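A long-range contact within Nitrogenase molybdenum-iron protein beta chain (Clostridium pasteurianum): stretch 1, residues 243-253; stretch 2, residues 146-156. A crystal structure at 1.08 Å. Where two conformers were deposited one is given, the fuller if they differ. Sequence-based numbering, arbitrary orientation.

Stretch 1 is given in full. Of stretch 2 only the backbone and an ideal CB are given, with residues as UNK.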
ATOM      1  N   SER B 243     -26.253  -6.362 -12.225  1.00 11.42           N
ATOM      2  CA  SER B 243     -27.191  -7.109 -13.051  1.00 12.23           C
ATOM      3  C   SER B 243     -26.648  -8.446 -13.560  1.00 11.29           C
ATOM      4  O   SER B 243     -27.401  -9.418 -13.638  1.00 12.34           O
ATOM      5  CB  SER B 243     -27.705  -6.263 -14.203  1.00 13.86           C
ATOM      6  OG  SER B 243     -26.657  -5.960 -15.112  1.00 14.88           O
ATOM      7  N   TYR B 244     -25.368  -8.493 -13.916  1.00 10.18           N
ATOM      8  CA  TYR B 244     -24.838  -9.734 -14.450  1.00  9.80           C
ATOM      9  C   TYR B 244     -24.919 -10.864 -13.434  1.00  9.88           C
ATOM     10  O   TYR B 244     -25.303 -11.997 -13.765  1.00 10.77           O
ATOM     11  CB  TYR B 244     -23.401  -9.578 -14.926  1.00  9.82           C
ATOM     12  CG  TYR B 244     -23.205  -8.887 -16.255  1.00 10.10           C
ATOM     13  CD1 TYR B 244     -23.387  -7.527 -16.387  1.00 11.54           C
ATOM     14  CD2 TYR B 244     -22.748  -9.602 -17.358  1.00 10.01           C
ATOM     15  CE1 TYR B 244     -23.133  -6.870 -17.585  1.00 11.80           C
ATOM     16  CE2 TYR B 244     -22.467  -8.963 -18.558  1.00 10.82           C
ATOM     17  CZ  TYR B 244     -22.657  -7.606 -18.678  1.00 10.93           C
ATOM     18  OH  TYR B 244     -22.360  -6.956 -19.858  1.00 12.23           O
ATOM     19  N   ALA B 245     -24.482 -10.593 -12.204  1.00  9.67           N
ATOM     20  CA  ALA B 245     -24.435 -11.619 -11.188  1.00  9.77           C
ATOM     21  C   ALA B 245     -25.807 -11.906 -10.558  1.00 10.20           C
ATOM     22  O   ALA B 245     -26.038 -13.032 -10.107  1.00 10.72           O
ATOM     23  CB  ALA B 245     -23.457 -11.234 -10.081  1.00 10.11           C
ATOM     24  N   SER B 246     -26.644 -10.885 -10.448  1.00 10.46           N
ATOM     25  CA  SER B 246     -27.738 -10.944  -9.500  1.00 10.87           C
ATOM     26  C   SER B 246     -29.150 -10.923 -10.112  1.00 11.11           C
ATOM     27  O   SER B 246     -30.112 -11.361  -9.459  1.00 11.76           O
ATOM     28  CB  SER B 246     -27.619  -9.791  -8.500  1.00 10.88           C
ATOM     29  OG  SER B 246     -26.359  -9.848  -7.847  1.00 11.08           O
ATOM     30  N   ASP B 247     -29.301 -10.408 -11.342  1.00 11.05           N
ATOM     31  CA  ASP B 247     -30.650 -10.230 -11.871  1.00 11.45           C
ATOM     32  C   ASP B 247     -31.352 -11.544 -12.110  1.00 12.21           C
ATOM     33  O   ASP B 247     -32.558 -11.622 -11.901  1.00 12.91           O
ATOM     34  CB  ASP B 247     -30.637  -9.441 -13.178  1.00 12.35           C
ATOM     35  CG  ASP B 247     -30.776  -7.964 -13.019  1.00 14.37           C
ATOM     36  OD1 ASP B 247     -30.775  -7.438 -11.903  1.00 16.16           O
ATOM     37  OD2 ASP B 247     -30.903  -7.295 -14.091  1.00 16.77           O
ATOM     38  N   LEU B 248     -30.653 -12.578 -12.567  1.00 11.38           N
ATOM     39  CA  LEU B 248     -31.342 -13.821 -12.883  1.00 12.67           C
ATOM     40  C   LEU B 248     -32.046 -14.361 -11.641  1.00 11.92           C
ATOM     41  O   LEU B 248     -33.213 -14.753 -11.678  1.00 12.94           O
ATOM     42  CB  LEU B 248     -30.398 -14.845 -13.480  1.00 12.99           C
ATOM     43  CG  LEU B 248     -31.055 -16.180 -13.849  1.00 13.33           C
ATOM     44  CD1 LEU B 248     -32.076 -16.038 -14.947  1.00 15.72           C
ATOM     45  CD2 LEU B 248     -29.994 -17.198 -14.263  1.00 14.59           C
ATOM     46  N   GLY B 249     -31.340 -14.369 -10.525  1.00 11.95           N
ATOM     47  CA  GLY B 249     -31.938 -14.818  -9.282  1.00 12.40           C
ATOM     48  C   GLY B 249     -33.124 -13.947  -8.853  1.00 12.80           C
ATOM     49  O   GLY B 249     -34.192 -14.449  -8.450  1.00 13.40           O
ATOM     50  N   ALA B 250     -32.953 -12.623  -8.949  1.00 12.28           N
ATOM     51  CA  ALA B 250     -34.020 -11.695  -8.543  1.00 12.21           C
ATOM     52  C   ALA B 250     -35.271 -11.863  -9.400  1.00 13.50           C
ATOM     53  O   ALA B 250     -36.407 -11.882  -8.880  1.00 14.57           O
ATOM     54  CB  ALA B 250     -33.541 -10.276  -8.602  1.00 12.26           C
ATOM     55  N   LYS B 251     -35.086 -11.989 -10.708  1.00 12.88           N
ATOM     56  CA  LYS B 251     -36.192 -12.195 -11.632  1.00 14.46           C
ATOM     57  C   LYS B 251     -36.876 -13.542 -11.419  1.00 14.45           C
ATOM     58  O   LYS B 251     -38.108 -13.661 -11.522  1.00 15.73           O
ATOM     59  CB  LYS B 251     -35.679 -12.067 -13.075  1.00 15.50           C
ATOM     60  CG  LYS B 251     -35.264 -10.669 -13.472  1.00 23.50           C
ATOM     61  CD  LYS B 251     -34.658 -10.564 -14.881  1.00 31.89           C
ATOM     62  CE  LYS B 251     -34.357  -9.111 -15.214  1.00 41.78           C
ATOM     63  NZ  LYS B 251     -33.754  -8.945 -16.570  1.00 59.36           N
ATOM     64  N   THR B 252     -36.088 -14.562 -11.146  1.00 13.98           N
ATOM     65  CA  THR B 252     -36.632 -15.896 -10.912  1.00 14.66           C
ATOM     66  C   THR B 252     -37.508 -15.869  -9.652  1.00 14.41           C
ATOM     67  O   THR B 252     -38.586 -16.471  -9.621  1.00 16.56           O
ATOM     68  CB  THR B 252     -35.501 -16.942 -10.800  1.00 16.17           C
ATOM     69  OG1 THR B 252     -34.739 -16.947 -12.010  1.00 16.82           O
ATOM     70  CG2 THR B 252     -36.038 -18.352 -10.575  1.00 17.16           C
ATOM     71  N   LEU B 253     -37.047 -15.160  -8.623  1.00 13.63           N
ATOM     72  CA  LEU B 253     -37.794 -15.027  -7.385  1.00 15.37           C
ATOM     73  C   LEU B 253     -39.095 -14.248  -7.600  1.00 14.75           C
ATOM     74  O   LEU B 253     -40.137 -14.559  -7.000  1.00 16.46           O
ATOM     75  CB  LEU B 253     -36.916 -14.361  -6.319  1.00 14.93           C
ATOM     76  CG  LEU B 253     -37.523 -14.268  -4.922  1.00 17.75           C
ATOM     77  CD1 LEU B 253     -38.025 -15.588  -4.380  1.00 17.24           C
ATOM     78  CD2 LEU B 253     -36.500 -13.650  -3.983  1.00 20.31           C
ATOM     79  N   UNK B 146     -17.338 -17.176 -15.003  1.00  8.38           N
ATOM     80  CA  UNK B 146     -17.588 -17.432 -13.591  1.00  8.51           C
ATOM     81  C   UNK B 146     -18.696 -16.535 -13.043  1.00  8.44           C
ATOM     82  O   UNK B 146     -19.417 -16.946 -12.107  1.00  9.44           O
ATOM     83  CB  UNK B 146     -16.304 -17.229 -12.785  1.00  8.51           C
ATOM     84  N   UNK B 147     -18.885 -15.331 -13.577  1.00  9.14           N
ATOM     85  CA  UNK B 147     -19.977 -14.473 -13.127  0.57  8.08           C
ATOM     86  C   UNK B 147     -21.317 -15.145 -13.437  1.00  9.34           C
ATOM     87  O   UNK B 147     -22.248 -15.163 -12.611  1.00  9.42           O
ATOM     88  CB  UNK B 147     -19.895 -13.097 -13.790  0.57  8.08           C
ATOM     89  N   UNK B 148     -21.438 -15.692 -14.636  1.00  9.36           N
ATOM     90  CA  UNK B 148     -22.650 -16.397 -15.049  1.00  9.83           C
ATOM     91  C   UNK B 148     -22.884 -17.603 -14.170  1.00  9.64           C
ATOM     92  O   UNK B 148     -24.036 -17.946 -13.849  1.00 10.24           O
ATOM     93  CB  UNK B 148     -22.560 -16.823 -16.516  1.00  9.83           C
ATOM     94  N   UNK B 149     -21.825 -18.293 -13.765  1.00  9.26           N
ATOM     95  CA  UNK B 149     -21.941 -19.429 -12.877  1.00  9.64           C
ATOM     96  C   UNK B 149     -22.519 -19.056 -11.519  1.00  9.97           C
ATOM     97  O   UNK B 149     -23.397 -19.758 -10.976  1.00  9.94           O
ATOM     98  CB  UNK B 149     -20.570 -20.084 -12.695  1.00  9.64           C
ATOM     99  N   UNK B 150     -22.033 -17.945 -10.974  1.00  9.25           N
ATOM    100  CA  UNK B 150     -22.601 -17.382  -9.755  1.00  9.27           C
ATOM    101  C   UNK B 150     -24.097 -17.116  -9.965  1.00  9.23           C
ATOM    102  O   UNK B 150     -24.945 -17.495  -9.148  1.00  9.90           O
ATOM    103  CB  UNK B 150     -21.870 -16.097  -9.359  1.00  9.27           C
ATOM    104  N   UNK B 151     -24.425 -16.423 -11.052  1.00  9.94           N
ATOM    105  CA  UNK B 151     -25.815 -16.066 -11.306  1.00  9.78           C
ATOM    106  C   UNK B 151     -26.700 -17.281 -11.371  1.00  9.74           C
ATOM    107  O   UNK B 151     -27.847 -17.265 -10.859  1.00 10.66           O
ATOM    108  CB  UNK B 151     -25.935 -15.270 -12.607  1.00  9.78           C
ATOM    109  N   UNK B 152     -26.221 -18.319 -12.040  1.00  9.73           N
ATOM    110  CA  UNK B 152     -26.964 -19.562 -12.186  1.00 10.16           C
ATOM    111  C   UNK B 152     -27.168 -20.290 -10.848  1.00  9.49           C
ATOM    112  O   UNK B 152     -28.272 -20.769 -10.547  1.00 10.93           O
ATOM    113  CB  UNK B 152     -26.237 -20.481 -13.170  1.00 10.16           C
ATOM    114  N   UNK B 153     -26.162 -20.303  -9.991  1.00  9.83           N
ATOM    115  CA  UNK B 153     -26.314 -20.941  -8.697  1.00 10.41           C
ATOM    116  C   UNK B 153     -27.366 -20.190  -7.879  1.00 10.73           C
ATOM    117  O   UNK B 153     -28.153 -20.809  -7.157  1.00 11.26           O
ATOM    118  CB  UNK B 153     -24.977 -20.988  -7.955  1.00 10.41           C
ATOM    119  N   UNK B 154     -27.370 -18.855  -7.951  1.00 10.36           N
ATOM    120  CA  UNK B 154     -28.400 -18.094  -7.220  1.00 11.18           C
ATOM    121  C   UNK B 154     -29.782 -18.464  -7.738  1.00 11.26           C
ATOM    122  O   UNK B 154     -30.735 -18.650  -6.953  1.00 12.20           O
ATOM    123  CB  UNK B 154     -28.170 -16.588  -7.357  1.00 11.18           C
ATOM    124  N   UNK B 155     -29.939 -18.570  -9.053  1.00 10.83           N
ATOM    125  CA  UNK B 155     -31.165 -19.074  -9.608  1.00 11.93           C
ATOM    126  C   UNK B 155     -31.540 -20.448  -9.069  1.00 11.78           C
ATOM    127  O   UNK B 155     -32.727 -20.704  -8.731  1.00 13.25           O
ATOM    128  CB  UNK B 155     -31.053 -19.125 -11.133  1.00 11.93           C
ATOM    129  N   UNK B 156     -30.570 -21.350  -8.961  1.00 11.78           N
ATOM    130  CA  UNK B 156     -30.859 -22.680  -8.399  1.00 12.11           C
ATOM    131  C   UNK B 156     -31.353 -22.646  -6.973  1.00 12.10           C
ATOM    132  O   UNK B 156     -32.265 -23.381  -6.594  1.00 12.76           O
ATOM    133  CB  UNK B 156     -29.606 -23.556  -8.464  1.00 12.11           C
TER

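The two helices run nearly parallel, their axes crossing at -18° and approaching to 7.6 Å, so one face of stretch 2 must fit closely against stretch 1.

Position 146 has helical backbone angles and nothing of stretch 1 near its ideal CB, so this contact hardly restricts it; the residue is His 146, whose ring nitrogens bond elsewhere in the structure. At 147 the CB points toward stretch 1 but stops 5.1 Å from Tyr 244 CB, a gap that one or two more carbons would fill, as in valine, isoleucine or leucine. The deposited Val 147 brings CG1 to 3.8 Å from Tyr 244 CB and 4.3 Å from Ala 245 CB.

Positions 148 and 149 meet nothing here, and many residues would do; they are Thr 148 and Gly 149.

At 150 the CB again points toward stretch 1, 5.2 Å from Ala 245 CB. The small alanine leaves room beside it for a large apolar group, aliphatic or aromatic. Phe 150 places CD2 3.9 Å from Ala 245 CB, and its ring edge meets the carbonyl, with CD2 3.6 Å from Ala 245 O.

Position 151 is the tightest. Its ideal CB lies 3.4 Å from Ala 245 O and 3.5 Å from Tyr 244 O, so a small residue suits best: alanine, glycine or perhaps serine. Ala 151 lets its CA come within 3.3 Å of Ala 245 O in a CA-H...O contact. Just beyond, stretch 1 is kinked and Gly 249 N lacks its bond to the preceding turn; a water accepts from Gly 249 N (2.8 Å to the water O) and donates to both Ala 245 O and Ala 151 O, joining the helices.

At 152 the CB points away, though Leu 248 CD2 is 5.1 Å from it; polar or apolar chains could fit. Asn 152 turns back, its OD1 3.4 Å from Leu 248 CD2, while ND2 bonds elsewhere. Position 153, Met 153, is out of reach.

At 154 the CB points toward Gly 249, 4.6 Å from its CA. The missing side chain there leaves space for a modest apolar group, such as alanine or valine. Val 154 sets CG1 3.9 Å from Gly 249 CA.

At 155 the CB points sideways, near Leu 248 CD2 and Thr 252 OG1, favouring a longer chain with a polar end. Gln 155 extends along Leu 248, and its NE2 donates a weak hydrogen bond to Thr 252 OG1 (3.4 Å). At 156 the ideal CB points away, with nothing of stretch 1 near it; the residue is Gly 156.

Stretch 2 (146-156) HVTGFANMVQG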
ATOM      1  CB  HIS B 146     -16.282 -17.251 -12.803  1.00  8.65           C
ATOM      2  CG  HIS B 146     -15.715 -15.884 -12.895  1.00  8.57           C
ATOM      3  ND1 HIS B 146     -15.090 -15.406 -14.028  1.00  9.35           N
ATOM      4  CD2 HIS B 146     -15.720 -14.872 -11.996  1.00  9.19           C
ATOM      5  CE1 HIS B 146     -14.750 -14.153 -13.810  1.00  9.70           C
ATOM      6  NE2 HIS B 146     -15.104 -13.812 -12.582  1.00  9.63           N
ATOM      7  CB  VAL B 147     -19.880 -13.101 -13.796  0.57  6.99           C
ATOM      8  CG1 VAL B 147     -21.111 -12.253 -13.498  0.57  7.53           C
ATOM      9  CG2 VAL B 147     -18.571 -12.392 -13.350  0.57  6.31           C
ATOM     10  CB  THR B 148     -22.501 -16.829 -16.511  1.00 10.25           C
ATOM     11  OG1 THR B 148     -21.741 -15.875 -17.253  1.00 10.10           O
ATOM     12  CG2 THR B 148     -23.851 -17.040 -17.149  1.00 12.09           C
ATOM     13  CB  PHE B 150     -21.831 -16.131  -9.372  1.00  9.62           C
ATOM     14  CG  PHE B 150     -22.339 -15.466  -8.112  1.00 10.00           C
ATOM     15  CD1 PHE B 150     -21.734 -15.698  -6.895  1.00 10.69           C
ATOM     16  CD2 PHE B 150     -23.387 -14.579  -8.167  1.00 10.36           C
ATOM     17  CE1 PHE B 150     -22.184 -15.090  -5.750  1.00 11.30           C
ATOM     18  CE2 PHE B 150     -23.859 -13.964  -7.012  1.00 11.53           C
ATOM     19  CZ  PHE B 150     -23.226 -14.193  -5.810  1.00 11.27           C
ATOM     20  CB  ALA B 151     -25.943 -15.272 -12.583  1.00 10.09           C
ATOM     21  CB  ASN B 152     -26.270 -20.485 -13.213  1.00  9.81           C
ATOM     22  CG  ASN B 152     -26.518 -20.048 -14.622  1.00 10.75           C
ATOM     23  OD1 ASN B 152     -27.530 -19.417 -14.922  1.00 12.09           O
ATOM     24  ND2 ASN B 152     -25.602 -20.365 -15.505  1.00 10.78           N
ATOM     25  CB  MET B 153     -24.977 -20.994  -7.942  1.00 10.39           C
ATOM     26  CG  MET B 153     -25.023 -21.852  -6.671  1.00 10.46           C
ATOM     27  SD  MET B 153     -25.020 -23.644  -6.959  1.00 12.65           S
ATOM     28  CE  MET B 153     -26.719 -24.032  -6.805  1.00 13.52           C
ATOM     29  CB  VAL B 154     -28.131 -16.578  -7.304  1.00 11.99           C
ATOM     30  CG1 VAL B 154     -29.209 -15.797  -6.609  1.00 13.30           C
ATOM     31  CG2 VAL B 154     -26.769 -16.232  -6.700  1.00 11.56           C
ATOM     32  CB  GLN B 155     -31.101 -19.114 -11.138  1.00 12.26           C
ATOM     33  CG  GLN B 155     -32.431 -19.564 -11.716  1.00 14.57           C
ATOM     34  CD  GLN B 155     -32.359 -19.888 -13.159  1.00 17.45           C
ATOM     35  OE1 GLN B 155     -31.498 -20.649 -13.594  1.00 19.12           O
ATOM     36  NE2 GLN B 155     -33.250 -19.283 -13.934  1.00 20.96           N
TER
HETATM   37  O   HOH W   1     -28.557 -14.443 -10.184  1.00 12.01           O
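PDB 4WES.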